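Local coordinates for protein ZmpA Glycopeptidase (Clostridium perfringens, PDB 6XSX) that is a glycopeptidase whose M60 catalytic module, the part modelled here, probably cleaves the polypeptide backbone of glycosylated proteins as a metalloprotease, at residues V24-S29 with G132-I137. Residues are numbered along the deposited sequence; the frame is centred on the assembly and turned at random.
Sequences VFELQS and GRKPKI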
loop_
_atom_site.group_PDB
_atom_site.type_symbol
_atom_site.label_atom_id
_atom_site.label_comp_id
_atom_site.label_asym_id
_atom_site.label_seq_id
_atom_site.Cartn_x
_atom_site.Cartn_y
_atom_site.Cartn_z
ATOM N N VAL A 24 24.670 -20.349 -18.090
ATOM C CA VAL A 24 23.568 -21.299 -18.060
ATOM C C VAL A 24 22.750 -21.047 -16.790
ATOM O O VAL A 24 23.284 -21.106 -15.686
ATOM C CB VAL A 24 24.049 -22.759 -18.184
ATOM C CG1 VAL A 24 22.935 -23.766 -17.918
ATOM C CG2 VAL A 24 24.710 -23.038 -19.531
ATOM N N PHE A 25 21.466 -20.721 -16.975
ATOM C CA PHE A 25 20.529 -20.499 -15.882
ATOM C C PHE A 25 19.616 -21.711 -15.775
ATOM O O PHE A 25 19.012 -22.123 -16.764
ATOM C CB PHE A 25 19.572 -19.337 -16.178
ATOM C CG PHE A 25 20.203 -17.993 -16.418
ATOM C CD1 PHE A 25 20.732 -17.666 -17.660
ATOM C CD2 PHE A 25 20.242 -17.035 -15.411
ATOM C CE1 PHE A 25 21.308 -16.422 -17.880
ATOM C CE2 PHE A 25 20.818 -15.790 -15.630
ATOM C CZ PHE A 25 21.352 -15.485 -16.866
ATOM N N GLU A 26 19.498 -22.253 -14.564
ATOM C CA GLU A 26 18.495 -23.264 -14.283
ATOM C C GLU A 26 17.275 -22.567 -13.676
ATOM O O GLU A 26 17.416 -21.801 -12.726
ATOM C CB GLU A 26 19.118 -24.321 -13.368
ATOM C CG GLU A 26 18.273 -25.560 -13.205
ATOM C CD GLU A 26 18.976 -26.676 -12.449
ATOM O OE1 GLU A 26 19.559 -26.389 -11.398
ATOM O OE2 GLU A 26 18.936 -27.828 -12.915
ATOM N N LEU A 27 16.083 -22.822 -14.234
ATOM C CA LEU A 27 14.891 -22.094 -13.819
ATOM C C LEU A 27 13.988 -22.970 -12.953
ATOM O O LEU A 27 13.614 -24.082 -13.337
ATOM C CB LEU A 27 14.139 -21.558 -15.045
ATOM C CG LEU A 27 14.880 -20.532 -15.914
ATOM C CD1 LEU A 27 13.987 -20.037 -17.043
ATOM C CD2 LEU A 27 15.374 -19.339 -15.103
ATOM N N GLN A 28 13.632 -22.428 -11.780
ATOM C CA GLN A 28 12.649 -23.022 -10.894
ATOM C C GLN A 28 11.316 -23.058 -11.639
ATOM O O GLN A 28 11.047 -22.180 -12.461
ATOM C CB GLN A 28 12.578 -22.184 -9.613
ATOM C CG GLN A 28 11.700 -22.777 -8.513
ATOM C CD GLN A 28 11.473 -21.817 -7.365
ATOM O OE1 GLN A 28 11.969 -20.688 -7.357
ATOM N NE2 GLN A 28 10.697 -22.251 -6.381
ATOM N N SER A 29 10.518 -24.104 -11.389
ATOM C CA SER A 29 9.145 -24.170 -11.873
ATOM C C SER A 29 8.243 -23.486 -10.850
ATOM O O SER A 29 7.866 -24.094 -9.860
ATOM C CB SER A 29 8.714 -25.615 -12.100
ATOM O OG SER A 29 9.625 -26.286 -12.959
ATOM N N GLY A 132 8.171 -31.080 -15.358
ATOM C CA GLY A 132 9.232 -32.058 -15.182
ATOM C C GLY A 132 10.509 -31.377 -14.692
ATOM O O GLY A 132 10.453 -30.535 -13.793
ATOM N N ARG A 133 11.655 -31.728 -15.293
ATOM C CA ARG A 133 12.921 -31.212 -14.792
ATOM C C ARG A 133 13.002 -29.709 -15.073
ATOM O O ARG A 133 12.380 -29.208 -16.014
ATOM C CB ARG A 133 14.112 -32.038 -15.294
ATOM C CG ARG A 133 14.497 -31.767 -16.741
ATOM C CD ARG A 133 15.873 -32.282 -17.116
ATOM N NE ARG A 133 16.138 -31.994 -18.516
ATOM C CZ ARG A 133 15.881 -32.823 -19.524
ATOM N NH1 ARG A 133 15.347 -34.010 -19.286
ATOM N NH2 ARG A 133 16.161 -32.462 -20.768
ATOM N N LYS A 134 13.741 -28.995 -14.218
ATOM C CA LYS A 134 13.860 -27.553 -14.340
ATOM C C LYS A 134 14.475 -27.216 -15.691
ATOM O O LYS A 134 15.489 -27.796 -16.084
ATOM C CB LYS A 134 14.763 -26.989 -13.242
ATOM C CG LYS A 134 14.220 -27.146 -11.836
ATOM C CD LYS A 134 15.162 -26.634 -10.777
ATOM C CE LYS A 134 14.891 -27.302 -9.445
ATOM N NZ LYS A 134 15.090 -26.354 -8.327
ATOM N N PRO A 135 13.903 -26.241 -16.427
ATOM C CA PRO A 135 14.526 -25.755 -17.659
ATOM C C PRO A 135 15.917 -25.175 -17.408
ATOM O O PRO A 135 16.203 -24.635 -16.336
ATOM C CB PRO A 135 13.590 -24.627 -18.128
ATOM C CG PRO A 135 12.281 -24.895 -17.421
ATOM C CD PRO A 135 12.653 -25.538 -16.097
ATOM N N LYS A 136 16.777 -25.307 -18.418
ATOM C CA LYS A 136 18.044 -24.607 -18.460
ATOM C C LYS A 136 18.020 -23.730 -19.701
ATOM O O LYS A 136 17.559 -24.179 -20.749
ATOM C CB LYS A 136 19.208 -25.592 -18.590
ATOM C CG LYS A 136 19.450 -26.484 -17.383
ATOM C CD LYS A 136 20.203 -27.748 -17.753
ATOM C CE LYS A 136 20.659 -28.541 -16.549
ATOM N NZ LYS A 136 21.533 -27.723 -15.678
ATOM N N ILE A 137 18.482 -22.480 -19.570
ATOM C CA ILE A 137 18.597 -21.647 -20.754
ATOM C C ILE A 137 19.944 -20.934 -20.759
ATOM O O ILE A 137 20.562 -20.729 -19.709
ATOM C CB ILE A 137 17.407 -20.676 -20.946
ATOM C CG1 ILE A 137 17.534 -19.405 -20.108
ATOM C CG2 ILE A 137 16.060 -21.363 -20.745
ATOM C CD1 ILE A 137 16.635 -18.287 -20.589
HETATM O O HOH W 1 17.586 -29.059 -14.948
HETATM O O HOH W 2 10.697 -28.512 -12.157
#
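Val24 begins the pairing by laying CG1 against CB of Lys136 and directing its CA-H at the carbonyl of Ile137. That same oxygen takes the amide of Phe25, with Phe25 N 2.9 Å from Ile137 O and the N-H nearly straight at 171°; it also lies in the plane of the Phe25 ring, at the edge near CD1. Phe25 O answers by accepting Ile137 N at 2.9 Å, completing the hydrogen-bonded antiparallel pair, and Lys136 CA-H leans on it as well.

Glu26 stands across from Lys136 in the non-hydrogen-bonded pair. With CG anti to the backbone N (chi1 -169°), its extended chain runs beside Lys136, and OE2 reaches only a long salt bridge to NZ at 3.8 Å. A water 2.7 Å from Glu26 OE2 links that carboxylate to Lys134 O, while the Lys134 side chain crosses Glu26 at about a right angle, CB against CG.

One more backbone bond follows beyond the strand: Leu27 N donates to Pro135 O at 2.8 Å, and its own carbonyl oxygen packs closely against Lys134 CB and Pro135 CD. CD1 of Leu27 meets Ile137 CG2 on the side shared with Phe25, where Thr122 of strand 117-123 also packs. At Ser29 the chains have parted, and a second water joins OG to Gly132 O; OG is also hydrogen-bonded to Gln131 OE1.

Strand 24-26 is thus an edge strand added to strand 136-140 in a four-stranded antiparallel sheet. Backbone bonds set the register, while the Glu26-Lys136 pairing, long and between side chains that are at least partly exposed, probably contributes only modestly.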